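Long-range contacts in luciferase-like enzymeAMP-CoA-ligase (Zophobas atratus, PDB 4W8O), which probably activates carboxylic acids by adenylation as an AMP-CoA ligase, a luciferase-like member of the ANL superfamily from a nonluminescent beetle: residues Cys36-Asp41 and Thr243-Arg248; Glu46-Val51 and Arg236-Gly241; Ser77-Asp82 and Thr223-Ile228; Thr265-Ala270 and Ser289-Leu294. All blocks are in the same frame, centred on the assembly; numbering follows the deposited sequence.

Contact 1 (Cys36-Asp41 and Thr243-Arg248); sequences CQIDGD and TRVFAR
One face of the F246 ring rests on the neighbouring strand, with I38 O and D39 CA both above it toward the rim; the latter makes a CH-pi contact. F246 CG occupies the crowded position between backbone N and carbonyl carbon (chi1 59°), which lays the ring across the I38-D39 peptide and brings F246 CE1 to 3.4 Å from D39 CG. At the in-plane edge of the R244 guanidinium, NH2 donates to a water that in turn donates to Q37 OE1, while Q37 NE2 is held by L81 O and E46 OE1. The backbones carrying them pair as parallel strands, R244 N meeting C36 O almost straight (175°) and G40 N reaching F246 O at 2.8 Å. D39 OD1 accepts D41 N at 2.9 Å in an Asx turn, and D41 OD2 offers its syn lone pair to R248 N. An alanine in place of D39, without the OD1 bonds to D41 N and L42 N, would probably loosen this turn. Strand 35-39 lies between strands 44-47 and 243-246 of the nine-stranded mixed sheet, and C36 and Q37 both face E46 in a classic beta bulge; helix 252-262 meets I38, and helix 228-239 meets R244.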
loop_
_atom_site.group_PDB
_atom_site.type_symbol
_atom_site.label_atom_id
_atom_site.label_comp_id
_atom_site.label_asym_id
_atom_site.label_seq_id
_atom_site.Cartn_x
_atom_site.Cartn_y
_atom_site.Cartn_z
ATOM N N CYS A 36 -4.710 13.465 -10.533
ATOM C CA CYS A 36 -4.489 12.114 -10.013
ATOM C C CYS A 36 -3.168 12.009 -9.240
ATOM O O CYS A 36 -3.141 11.561 -8.092
ATOM C CB CYS A 36 -4.505 11.103 -11.163
ATOM S SG CYS A 36 -4.115 9.400 -10.702
ATOM N N GLN A 37 -2.086 12.434 -9.889
ATOM C CA GLN A 37 -0.732 12.244 -9.385
ATOM C C GLN A 37 0.167 13.443 -9.705
ATOM O O GLN A 37 0.038 14.092 -10.763
ATOM C CB GLN A 37 -0.123 10.958 -9.966
ATOM C CG GLN A 37 -0.129 10.868 -11.487
ATOM C CD GLN A 37 0.614 9.648 -12.027
ATOM O OE1 GLN A 37 1.044 8.780 -11.275
ATOM N NE2 GLN A 37 0.765 9.582 -13.340
ATOM N N ILE A 38 1.076 13.718 -8.773
ATOM C CA ILE A 38 2.070 14.773 -8.894
ATOM C C ILE A 38 3.440 14.197 -8.531
ATOM O O ILE A 38 3.614 13.662 -7.434
ATOM C CB ILE A 38 1.779 15.955 -7.940
ATOM C CG1 ILE A 38 0.411 16.582 -8.237
ATOM C CG2 ILE A 38 2.874 17.016 -8.051
ATOM C CD1 ILE A 38 0.080 17.777 -7.354
ATOM N N ASP A 39 4.392 14.315 -9.458
ATOM C CA ASP A 39 5.803 14.099 -9.172
ATOM C C ASP A 39 6.391 15.327 -8.461
ATOM O O ASP A 39 6.700 16.339 -9.092
ATOM C CB ASP A 39 6.565 13.833 -10.470
ATOM C CG ASP A 39 7.990 13.371 -10.231
ATOM O OD1 ASP A 39 8.637 13.842 -9.272
ATOM O OD2 ASP A 39 8.474 12.541 -11.023
ATOM N N GLY A 40 6.559 15.221 -7.148
ATOM C CA GLY A 40 7.120 16.306 -6.345
ATOM C C GLY A 40 8.532 16.739 -6.720
ATOM O O GLY A 40 8.909 17.883 -6.484
ATOM N N ASP A 41 9.318 15.834 -7.291
ATOM C CA ASP A 41 10.687 16.155 -7.684
ATOM C C ASP A 41 10.738 16.982 -8.962
ATOM O O ASP A 41 11.475 17.960 -9.042
ATOM C CB ASP A 41 11.506 14.878 -7.875
ATOM C CG ASP A 41 11.767 14.152 -6.575
ATOM O OD1 ASP A 41 12.054 14.814 -5.564
ATOM O OD2 ASP A 41 11.710 12.909 -6.569
ATOM N N THR A 243 -5.462 13.460 -4.569
ATOM C CA THR A 243 -4.209 13.559 -5.303
ATOM C C THR A 243 -3.105 12.833 -4.548
ATOM O O THR A 243 -2.935 13.039 -3.348
ATOM C CB THR A 243 -3.816 15.037 -5.497
ATOM O OG1 THR A 243 -4.836 15.692 -6.250
ATOM C CG2 THR A 243 -2.487 15.165 -6.232
ATOM N N ARG A 244 -2.366 11.979 -5.257
ATOM C CA ARG A 244 -1.188 11.318 -4.702
ATOM C C ARG A 244 0.070 12.077 -5.117
ATOM O O ARG A 244 0.294 12.313 -6.313
ATOM C CB ARG A 244 -1.106 9.872 -5.190
ATOM C CG ARG A 244 -0.027 9.032 -4.504
ATOM C CD ARG A 244 -0.160 7.552 -4.840
ATOM N NE ARG A 244 -0.057 7.313 -6.282
ATOM C CZ ARG A 244 1.076 7.238 -6.976
ATOM N NH1 ARG A 244 2.257 7.360 -6.379
ATOM N NH2 ARG A 244 1.033 7.021 -8.285
ATOM N N VAL A 245 0.879 12.460 -4.132
ATOM C CA VAL A 245 2.169 13.101 -4.391
ATOM C C VAL A 245 3.315 12.170 -3.980
ATOM O O VAL A 245 3.256 11.516 -2.944
ATOM C CB VAL A 245 2.280 14.452 -3.656
ATOM C CG1 VAL A 245 3.490 15.241 -4.151
ATOM C CG2 VAL A 245 0.997 15.263 -3.842
ATOM N N PHE A 246 4.343 12.089 -4.813
ATOM C CA PHE A 246 5.504 11.272 -4.491
ATOM C C PHE A 246 6.804 12.040 -4.702
ATOM O O PHE A 246 6.857 13.020 -5.443
ATOM C CB PHE A 246 5.503 9.962 -5.303
ATOM C CG PHE A 246 5.506 10.166 -6.793
ATOM C CD1 PHE A 246 6.699 10.320 -7.481
ATOM C CD2 PHE A 246 4.314 10.209 -7.504
ATOM C CE1 PHE A 246 6.706 10.517 -8.851
ATOM C CE2 PHE A 246 4.313 10.404 -8.874
ATOM C CZ PHE A 246 5.512 10.564 -9.547
ATOM N N ALA A 247 7.839 11.584 -4.010
ATOM C CA ALA A 247 9.190 12.072 -4.190
ATOM C C ALA A 247 10.140 10.901 -3.939
ATOM O O ALA A 247 9.839 9.987 -3.156
ATOM C CB ALA A 247 9.468 13.225 -3.242
ATOM N N ARG A 248 11.282 10.929 -4.615
ATOM C CA ARG A 248 12.197 9.804 -4.604
ATOM C C ARG A 248 12.827 9.595 -3.234
ATOM O O ARG A 248 12.928 8.470 -2.762
ATOM C CB ARG A 248 13.301 9.999 -5.642
ATOM C CG ARG A 248 13.796 8.683 -6.201
ATOM C CD ARG A 248 12.891 8.207 -7.328
ATOM N NE ARG A 248 13.230 8.854 -8.600
ATOM C CZ ARG A 248 14.290 8.543 -9.343
ATOM N NH1 ARG A 248 14.514 9.192 -10.481
ATOM N NH2 ARG A 248 15.134 7.590 -8.955
HETATM O O HOH W 1 -0.927 6.991 -10.250
#

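Contact 2 (Glu46-Val51 and Arg236-Gly241); sequences ETYSSV and RTFLDG
The Y48 ring drives one edge into the face of F238 in a T-shaped stack, centroids 5.1 Å apart and planes at 87°. Its CE1 stands over the centre of the phenyl ring, 3.7 Å from F238 CD2, while V51 CG1 touches the edge of that same ring. With Y48 CG anti to the carbonyl carbon and beside the backbone N (chi1 -81°), the phenol extends from the first turn of helix 48-64 to the end of helix 228-239. There Y48 OH donates to S242 O and accepts from a water at 3.0 Å; this water also lies 2.6 Å from T237 OG1, which is hydrogen-bonded to L234 O one turn back in its helix. The end it reaches is a Schellman motif: G241, at positive phi, is the C-prime residue, G241 N bonds F238 O at 3.2 Å, and S242 N returns to T237 O. A leucine here in place of Y48, without the aromatic edge and the hydroxyl, would probably loosen the packing on F238 and the tie to S242 O and the water. Farther out, T47 is the N-cap of helix 48-64, its OG1 accepting S50 N at 3.1 Å. S50 OG donates to the anti lone pair of E46 OE2, and E46 OE1 forms a salt bridge with R54. Across the end of the other segment, R236 NH1 and D240 OD2 form a salt bridge of 3.1 Å.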
loop_
_atom_site.group_PDB
_atom_site.type_symbol
_atom_site.label_atom_id
_atom_site.label_comp_id
_atom_site.label_asym_id
_atom_site.label_seq_id
_atom_site.Cartn_x
_atom_site.Cartn_y
_atom_site.Cartn_z
ATOM N N GLU A 46 -0.570 15.004 -13.487
ATOM C CA GLU A 46 -1.425 14.373 -14.482
ATOM C C GLU A 46 -2.831 14.183 -13.929
ATOM O O GLU A 46 -3.005 13.835 -12.758
ATOM C CB GLU A 46 -0.840 13.027 -14.923
ATOM C CG GLU A 46 -1.552 12.416 -16.125
ATOM C CD GLU A 46 -0.966 11.086 -16.580
ATOM O OE1 GLU A 46 -0.056 10.545 -15.912
ATOM O OE2 GLU A 46 -1.430 10.567 -17.617
ATOM N N THR A 47 -3.830 14.409 -14.778
ATOM C CA THR A 47 -5.221 14.278 -14.377
ATOM C C THR A 47 -5.685 12.832 -14.466
ATOM O O THR A 47 -5.045 12.004 -15.118
ATOM C CB THR A 47 -6.143 15.122 -15.264
ATOM O OG1 THR A 47 -6.001 14.708 -16.625
ATOM C CG2 THR A 47 -5.789 16.587 -15.149
ATOM N N TYR A 48 -6.807 12.545 -13.807
ATOM C CA TYR A 48 -7.447 11.231 -13.895
ATOM C C TYR A 48 -7.866 10.918 -15.323
ATOM O O TYR A 48 -7.757 9.775 -15.770
ATOM C CB TYR A 48 -8.662 11.143 -12.970
ATOM C CG TYR A 48 -8.304 10.863 -11.531
ATOM C CD1 TYR A 48 -8.050 9.563 -11.097
ATOM C CD2 TYR A 48 -8.209 11.893 -10.602
ATOM C CE1 TYR A 48 -7.713 9.297 -9.779
ATOM C CE2 TYR A 48 -7.872 11.638 -9.283
ATOM C CZ TYR A 48 -7.626 10.342 -8.874
ATOM O OH TYR A 48 -7.300 10.090 -7.557
ATOM N N SER A 49 -8.340 11.938 -16.031
ATOM C CA SER A 49 -8.679 11.809 -17.439
ATOM C C SER A 49 -7.496 11.307 -18.267
ATOM O O SER A 49 -7.623 10.368 -19.048
ATOM C CB SER A 49 -9.132 13.157 -17.995
ATOM O OG SER A 49 -9.297 13.057 -19.388
ATOM N N SER A 50 -6.354 11.964 -18.101
ATOM C CA SER A 50 -5.146 11.603 -18.826
ATOM C C SER A 50 -4.660 10.212 -18.439
ATOM O O SER A 50 -4.220 9.447 -19.295
ATOM C CB SER A 50 -4.042 12.631 -18.566
ATOM O OG SER A 50 -2.847 12.276 -19.230
ATOM N N VAL A 51 -4.735 9.886 -17.154
ATOM C CA VAL A 51 -4.359 8.556 -16.689
ATOM C C VAL A 51 -5.246 7.473 -17.305
ATOM O O VAL A 51 -4.750 6.396 -17.682
ATOM C CB VAL A 51 -4.399 8.470 -15.157
ATOM C CG1 VAL A 51 -4.384 7.019 -14.680
ATOM C CG2 VAL A 51 -3.222 9.233 -14.570
ATOM N N ARG A 236 -6.508 4.228 -2.272
ATOM C CA ARG A 236 -7.235 5.157 -1.412
ATOM C C ARG A 236 -7.418 6.546 -2.040
ATOM O O ARG A 236 -8.462 7.160 -1.858
ATOM C CB ARG A 236 -6.539 5.258 -0.039
ATOM C CG ARG A 236 -7.029 6.357 0.881
ATOM C CD ARG A 236 -8.494 6.212 1.265
ATOM N NE ARG A 236 -8.903 7.347 2.096
ATOM C CZ ARG A 236 -9.224 8.554 1.630
ATOM N NH1 ARG A 236 -9.219 8.824 0.327
ATOM N NH2 ARG A 236 -9.557 9.508 2.480
ATOM N N THR A 237 -6.423 7.041 -2.777
ATOM C CA THR A 237 -6.564 8.351 -3.419
ATOM C C THR A 237 -7.510 8.289 -4.621
ATOM O O THR A 237 -8.265 9.236 -4.869
ATOM C CB THR A 237 -5.212 8.967 -3.850
ATOM O OG1 THR A 237 -4.537 8.093 -4.756
ATOM C CG2 THR A 237 -4.326 9.249 -2.636
ATOM N N PHE A 238 -7.465 7.187 -5.366
ATOM C CA PHE A 238 -8.424 6.966 -6.451
ATOM C C PHE A 238 -9.858 6.982 -5.914
ATOM O O PHE A 238 -10.742 7.572 -6.528
ATOM C CB PHE A 238 -8.161 5.634 -7.157
ATOM C CG PHE A 238 -7.248 5.739 -8.343
ATOM C CD1 PHE A 238 -5.889 5.990 -8.177
ATOM C CD2 PHE A 238 -7.739 5.558 -9.629
ATOM C CE1 PHE A 238 -5.045 6.077 -9.270
ATOM C CE2 PHE A 238 -6.899 5.644 -10.727
ATOM C CZ PHE A 238 -5.552 5.905 -10.550
ATOM N N LEU A 239 -10.058 6.366 -4.749
ATOM C CA LEU A 239 -11.389 6.108 -4.208
ATOM C C LEU A 239 -12.274 7.347 -4.137
ATOM O O LEU A 239 -13.462 7.253 -4.426
ATOM C CB LEU A 239 -11.285 5.456 -2.821
ATOM C CG LEU A 239 -12.606 5.046 -2.148
ATOM C CD1 LEU A 239 -12.419 3.772 -1.337
ATOM C CD2 LEU A 239 -13.163 6.149 -1.262
ATOM N N ASP A 240 -11.705 8.490 -3.752
ATOM C CA ASP A 240 -12.460 9.748 -3.638
ATOM C C ASP A 240 -11.848 10.902 -4.444
ATOM O O ASP A 240 -12.080 12.086 -4.141
ATOM C CB ASP A 240 -12.615 10.151 -2.162
ATOM C CG ASP A 240 -11.313 10.598 -1.526
ATOM O OD1 ASP A 240 -10.251 10.559 -2.173
ATOM O OD2 ASP A 240 -11.355 11.007 -0.356
ATOM N N GLY A 241 -11.069 10.552 -5.466
ATOM C CA GLY A 241 -10.521 11.527 -6.391
ATOM C C GLY A 241 -9.520 12.475 -5.769
ATOM O O GLY A 241 -9.387 13.610 -6.211
HETATM O O HOH W 2 -4.513 9.242 -7.087
#

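Contact 3 (Ser77-Asp82 and Thr223-Ile228); sequences STNSLD and TTMYWI
N79 CG stands beside its own backbone N, anti to the carbonyl carbon (chi1 -70°), and so carries the amide straight to the facing loop; M225 starts the same way, its chi1 placing CG near N79 OD1, and the bend at chi2 (-64°) brings CE to the same oxygen. Both segments are loops that follow parallel strands, 72-76 of the eight-stranded sheet and 218-221 of the nine-stranded one, so the contact bridges the two large sheets of the AMP-binding enzyme. The second loop leads on into helix 228-239, with W227 at its N-cap and I228 lining the pocket that holds a polyether molecule. The direct polar link is N79 ND2 to T223 O, 2.9 Å long with an N-H...O angle of 155°. T223 O lies in the plane of the asparagine amide, whereas the nitrogen stands above the carbonyl plane and is not on a lone pair. Beside this, T224 CG2 packs loosely on T78 CA, while T78 OG1 bonds E124. The oxygen of the amide has a polar partner as well as the M225 methyl, 3.8 Å from OD1 to CE. That partner is a single water that reinforces the link: it donates to N79 OD1 and to S77 O, and accepts from M225 N at 2.9 Å.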
loop_
_atom_site.group_PDB
_atom_site.type_symbol
_atom_site.label_atom_id
_atom_site.label_comp_id
_atom_site.label_asym_id
_atom_site.label_seq_id
_atom_site.Cartn_x
_atom_site.Cartn_y
_atom_site.Cartn_z
ATOM N N SER A 77 10.306 -0.610 -10.373
ATOM C CA SER A 77 10.549 0.799 -10.620
ATOM C C SER A 77 10.300 1.630 -9.370
ATOM O O SER A 77 9.424 1.307 -8.565
ATOM C CB SER A 77 9.644 1.292 -11.754
ATOM O OG SER A 77 9.757 2.691 -11.957
ATOM N N THR A 78 11.089 2.691 -9.209
ATOM C CA THR A 78 10.767 3.755 -8.282
ATOM C C THR A 78 9.512 4.478 -8.778
ATOM O O THR A 78 9.005 4.202 -9.872
ATOM C CB THR A 78 11.927 4.763 -8.155
ATOM O OG1 THR A 78 12.384 5.143 -9.456
ATOM C CG2 THR A 78 13.084 4.168 -7.375
ATOM N N ASN A 79 8.998 5.388 -7.968
ATOM C CA ASN A 79 7.790 6.124 -8.324
ATOM C C ASN A 79 8.066 7.179 -9.398
ATOM O O ASN A 79 9.076 7.893 -9.352
ATOM C CB ASN A 79 7.170 6.771 -7.081
ATOM C CG ASN A 79 6.570 5.750 -6.126
ATOM O OD1 ASN A 79 5.899 4.806 -6.541
ATOM N ND2 ASN A 79 6.782 5.952 -4.839
ATOM N N SER A 80 7.170 7.246 -10.376
ATOM C CA SER A 80 7.247 8.224 -11.463
ATOM C C SER A 80 5.830 8.457 -11.961
ATOM O O SER A 80 4.901 7.821 -11.480
ATOM C CB SER A 80 8.120 7.703 -12.606
ATOM O OG SER A 80 7.449 6.665 -13.314
ATOM N N LEU A 81 5.653 9.352 -12.925
ATOM C CA LEU A 81 4.334 9.525 -13.534
ATOM C C LEU A 81 3.931 8.347 -14.430
ATOM O O LEU A 81 2.779 8.272 -14.862
ATOM C CB LEU A 81 4.264 10.833 -14.326
ATOM C CG LEU A 81 4.307 12.131 -13.514
ATOM C CD1 LEU A 81 4.261 13.293 -14.483
ATOM C CD2 LEU A 81 3.163 12.236 -12.517
ATOM N N ASP A 82 4.857 7.424 -14.703
ATOM C CA ASP A 82 4.554 6.285 -15.573
ATOM C C ASP A 82 4.445 4.932 -14.865
ATOM O O ASP A 82 3.809 4.019 -15.402
ATOM C CB ASP A 82 5.601 6.181 -16.680
ATOM C CG ASP A 82 5.613 7.394 -17.601
ATOM O OD1 ASP A 82 4.616 8.138 -17.658
ATOM O OD2 ASP A 82 6.632 7.609 -18.264
ATOM N N THR A 223 7.418 5.779 -0.209
ATOM C CA THR A 223 7.508 4.336 -0.398
ATOM C C THR A 223 7.154 3.947 -1.818
ATOM O O THR A 223 6.241 4.506 -2.415
ATOM C CB THR A 223 6.540 3.562 0.531
ATOM O OG1 THR A 223 5.251 4.202 0.535
ATOM C CG2 THR A 223 7.092 3.493 1.954
ATOM N N THR A 224 7.866 2.956 -2.336
ATOM C CA THR A 224 7.603 2.403 -3.659
ATOM C C THR A 224 6.411 1.464 -3.591
ATOM O O THR A 224 5.924 1.148 -2.498
ATOM C CB THR A 224 8.820 1.623 -4.176
ATOM O OG1 THR A 224 9.137 0.575 -3.255
ATOM C CG2 THR A 224 10.023 2.551 -4.336
ATOM N N MET A 225 5.959 1.009 -4.760
ATOM C CA MET A 225 4.762 0.162 -4.866
ATOM C C MET A 225 5.016 -1.276 -4.421
ATOM O O MET A 225 4.094 -2.074 -4.318
ATOM C CB MET A 225 4.209 0.196 -6.296
ATOM C CG MET A 225 3.699 1.565 -6.737
ATOM S SD MET A 225 2.285 2.134 -5.773
ATOM C CE MET A 225 2.245 3.867 -6.234
ATOM N N TYR A 226 6.277 -1.605 -4.163
ATOM C CA TYR A 226 6.641 -2.836 -3.475
ATOM C C TYR A 226 5.923 -2.959 -2.127
ATOM O O TYR A 226 5.499 -4.042 -1.734
ATOM C CB TYR A 226 8.143 -2.836 -3.244
ATOM C CG TYR A 226 8.671 -3.974 -2.413
ATOM C CD1 TYR A 226 8.765 -5.256 -2.938
ATOM C CD2 TYR A 226 9.112 -3.763 -1.106
ATOM C CE1 TYR A 226 9.266 -6.305 -2.183
ATOM C CE2 TYR A 226 9.631 -4.802 -0.347
ATOM C CZ TYR A 226 9.703 -6.072 -0.890
ATOM O OH TYR A 226 10.210 -7.112 -0.152
ATOM N N TRP A 227 5.806 -1.838 -1.427
ATOM C CA TRP A 227 5.235 -1.819 -0.086
ATOM C C TRP A 227 3.724 -1.681 -0.146
ATOM O O TRP A 227 3.184 -0.956 -0.984
ATOM C CB TRP A 227 5.844 -0.673 0.731
ATOM C CG TRP A 227 7.345 -0.801 0.881
ATOM C CD1 TRP A 227 8.303 -0.124 0.175
ATOM C CD2 TRP A 227 8.047 -1.674 1.774
ATOM N NE1 TRP A 227 9.557 -0.515 0.583
ATOM C CE2 TRP A 227 9.431 -1.463 1.562
ATOM C CE3 TRP A 227 7.642 -2.608 2.741
ATOM C CZ2 TRP A 227 10.413 -2.154 2.272
ATOM C CZ3 TRP A 227 8.620 -3.294 3.457
ATOM C CH2 TRP A 227 9.995 -3.062 3.215
ATOM N N ILE A 228 3.057 -2.405 0.739
ATOM C CA ILE A 228 1.618 -2.283 0.942
ATOM C C ILE A 228 1.176 -0.820 1.021
ATOM O O ILE A 228 0.168 -0.455 0.446
ATOM C CB ILE A 228 1.163 -3.068 2.196
ATOM C CG1 ILE A 228 -0.364 -3.052 2.362
ATOM C CG2 ILE A 228 1.813 -2.522 3.453
ATOM C CD1 ILE A 228 -1.116 -3.835 1.317
HETATM O O HOH W 3 7.242 2.239 -7.036
#

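Contact 4 (Thr265-Ala270 and Ser289-Leu294); sequences TSLFVA and SSFRCL
Two consecutive N-H groups converge on one carbonyl oxygen: R292 N donates to T265 O at 2.8 Å, and C293 N reaches the same oxygen through a weak bond of 3.0 Å. R292 N approaches from above the carbonyl plane, at an N-H...O angle of 155°. Two residues beyond T265, L267 N meets C293 O nearly along the C=O axis, and the parallel pairing of S266 with C293 and L267 with L294 follows. S266 CA also lies 3.1 Å from C293 O, a CA-H...O contact. R292 turns back on its own loop, NH1 donating to S289 O at 2.6 Å with that oxygen in the guanidinium plane. F291 CG, anti to the backbone N (chi1 -166°), turns the ring toward L267 and the S266-L267 backbone. L267 CB and L294 CB meet this ring at the edge, in plane, with L267 CB 3.7 Å from F291 CE1, while T265 O lies over one face. This pairing closes the beta-alpha-beta unit of strand 266-268, helix 274-278 and strand 293-297. Helix 252-262 meets L267 and F291 through T255 and I259. Strand 218-221 flanks strand 266-268 on its other edge, and F268, part of the polyether pocket, turns to helix 228-239.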
loop_
_atom_site.group_PDB
_atom_site.type_symbol
_atom_site.label_atom_id
_atom_site.label_comp_id
_atom_site.label_asym_id
_atom_site.label_seq_id
_atom_site.Cartn_x
_atom_site.Cartn_y
_atom_site.Cartn_z
ATOM N N THR A 265 -2.194 18.035 2.474
ATOM C CA THR A 265 -2.990 17.808 3.661
ATOM C C THR A 265 -2.435 16.660 4.480
ATOM O O THR A 265 -2.752 16.548 5.665
ATOM C CB THR A 265 -4.436 17.434 3.291
ATOM O OG1 THR A 265 -4.446 16.205 2.546
ATOM C CG2 THR A 265 -5.079 18.533 2.475
ATOM N N SER A 266 -1.631 15.793 3.854
ATOM C CA SER A 266 -1.155 14.590 4.523
ATOM C C SER A 266 0.201 14.124 4.023
ATOM O O SER A 266 0.666 14.513 2.952
ATOM C CB SER A 266 -2.145 13.436 4.341
ATOM O OG SER A 266 -3.393 13.885 3.850
ATOM N N LEU A 267 0.804 13.242 4.805
ATOM C CA LEU A 267 2.059 12.630 4.453
ATOM C C LEU A 267 2.169 11.304 5.189
ATOM O O LEU A 267 1.861 11.235 6.383
ATOM C CB LEU A 267 3.200 13.578 4.839
ATOM C CG LEU A 267 4.548 13.020 5.271
ATOM C CD1 LEU A 267 5.252 12.390 4.081
ATOM C CD2 LEU A 267 5.382 14.147 5.861
ATOM N N PHE A 268 2.570 10.244 4.483
ATOM C CA PHE A 268 2.973 9.017 5.158
ATOM C C PHE A 268 4.485 8.864 5.075
ATOM O O PHE A 268 5.074 9.045 4.015
ATOM C CB PHE A 268 2.318 7.764 4.588
ATOM C CG PHE A 268 2.961 6.501 5.091
ATOM C CD1 PHE A 268 2.676 6.025 6.362
ATOM C CD2 PHE A 268 3.912 5.839 4.333
ATOM C CE1 PHE A 268 3.300 4.889 6.848
ATOM C CE2 PHE A 268 4.539 4.703 4.812
ATOM C CZ PHE A 268 4.236 4.228 6.072
ATOM N N VAL A 269 5.093 8.511 6.202
ATOM C CA VAL A 269 6.526 8.214 6.275
ATOM C C VAL A 269 6.836 7.499 7.598
ATOM O O VAL A 269 6.198 7.755 8.622
ATOM C CB VAL A 269 7.385 9.494 6.120
ATOM C CG1 VAL A 269 7.261 10.403 7.331
ATOM C CG2 VAL A 269 8.845 9.147 5.862
ATOM N N ALA A 270 7.814 6.605 7.570
ATOM C CA ALA A 270 8.190 5.857 8.762
ATOM C C ALA A 270 8.745 6.808 9.833
ATOM O O ALA A 270 9.263 7.888 9.502
ATOM C CB ALA A 270 9.191 4.766 8.409
ATOM N N SER A 289 0.157 25.605 6.763
ATOM C CA SER A 289 -1.214 25.655 7.295
ATOM C C SER A 289 -2.189 24.688 6.612
ATOM O O SER A 289 -3.240 24.398 7.171
ATOM C CB SER A 289 -1.777 27.086 7.248
ATOM O OG SER A 289 -1.827 27.574 5.922
ATOM N N SER A 290 -1.845 24.195 5.422
ATOM C CA SER A 290 -2.673 23.213 4.718
ATOM C C SER A 290 -2.592 21.809 5.324
ATOM O O SER A 290 -3.453 20.969 5.068
ATOM C CB SER A 290 -2.253 23.134 3.246
ATOM O OG SER A 290 -0.973 22.518 3.108
ATOM N N PHE A 291 -1.546 21.550 6.104
ATOM C CA PHE A 291 -1.238 20.189 6.549
ATOM C C PHE A 291 -2.138 19.756 7.699
ATOM O O PHE A 291 -2.250 20.463 8.693
ATOM C CB PHE A 291 0.228 20.107 6.967
ATOM C CG PHE A 291 0.738 18.704 7.113
ATOM C CD1 PHE A 291 0.978 17.919 5.989
ATOM C CD2 PHE A 291 0.996 18.171 8.367
ATOM C CE1 PHE A 291 1.460 16.630 6.117
ATOM C CE2 PHE A 291 1.475 16.881 8.501
ATOM C CZ PHE A 291 1.703 16.106 7.374
ATOM N N ARG A 292 -2.768 18.591 7.560
ATOM C CA ARG A 292 -3.733 18.100 8.552
ATOM C C ARG A 292 -3.392 16.761 9.203
ATOM O O ARG A 292 -3.925 16.454 10.263
ATOM C CB ARG A 292 -5.116 17.978 7.914
ATOM C CG ARG A 292 -5.690 19.287 7.406
ATOM C CD ARG A 292 -6.263 20.134 8.528
ATOM N NE ARG A 292 -6.675 21.445 8.027
ATOM C CZ ARG A 292 -5.847 22.460 7.790
ATOM N NH1 ARG A 292 -4.546 22.335 8.016
ATOM N NH2 ARG A 292 -6.321 23.609 7.327
ATOM N N CYS A 293 -2.520 15.962 8.591
ATOM C CA CYS A 293 -2.353 14.582 9.027
ATOM C C CYS A 293 -0.987 13.977 8.682
ATOM O O CYS A 293 -0.663 13.788 7.515
ATOM C CB CYS A 293 -3.468 13.734 8.406
ATOM S SG CYS A 293 -3.621 12.088 9.124
ATOM N N LEU A 294 -0.196 13.671 9.707
ATOM C CA LEU A 294 1.053 12.944 9.526
ATOM C C LEU A 294 0.818 11.478 9.887
ATOM O O LEU A 294 0.604 11.144 11.054
ATOM C CB LEU A 294 2.174 13.540 10.388
ATOM C CG LEU A 294 3.605 13.196 9.958
ATOM C CD1 LEU A 294 4.612 14.118 10.645
ATOM C CD2 LEU A 294 3.948 11.739 10.236
#

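How the contacts relate
Contacts 1, 2 and 4 all reach the nine-stranded mixed sheet, ordered from strand 44-47 at one edge through 35-39, 243-246, 218-221, 266-268 and 293-297. Along the chain, contact 3 is nested within contact 2 and contact 2 within contact 1; contact 4 follows in series. Contacts 1 and 2, centres about 12 Å apart, touch through C36, which packs against Y48 and F238. Contact 3, centred about 11 Å from contact 1, joins this sheet to the eight-stranded one. Contact 4 is about 19 Å from contact 3 between centres, yet T223 touches F268. Contacts 1 to 3 thus tie early chain segments to the sheet bordering the polyether pocket, probably where adenylating relatives bind substrate.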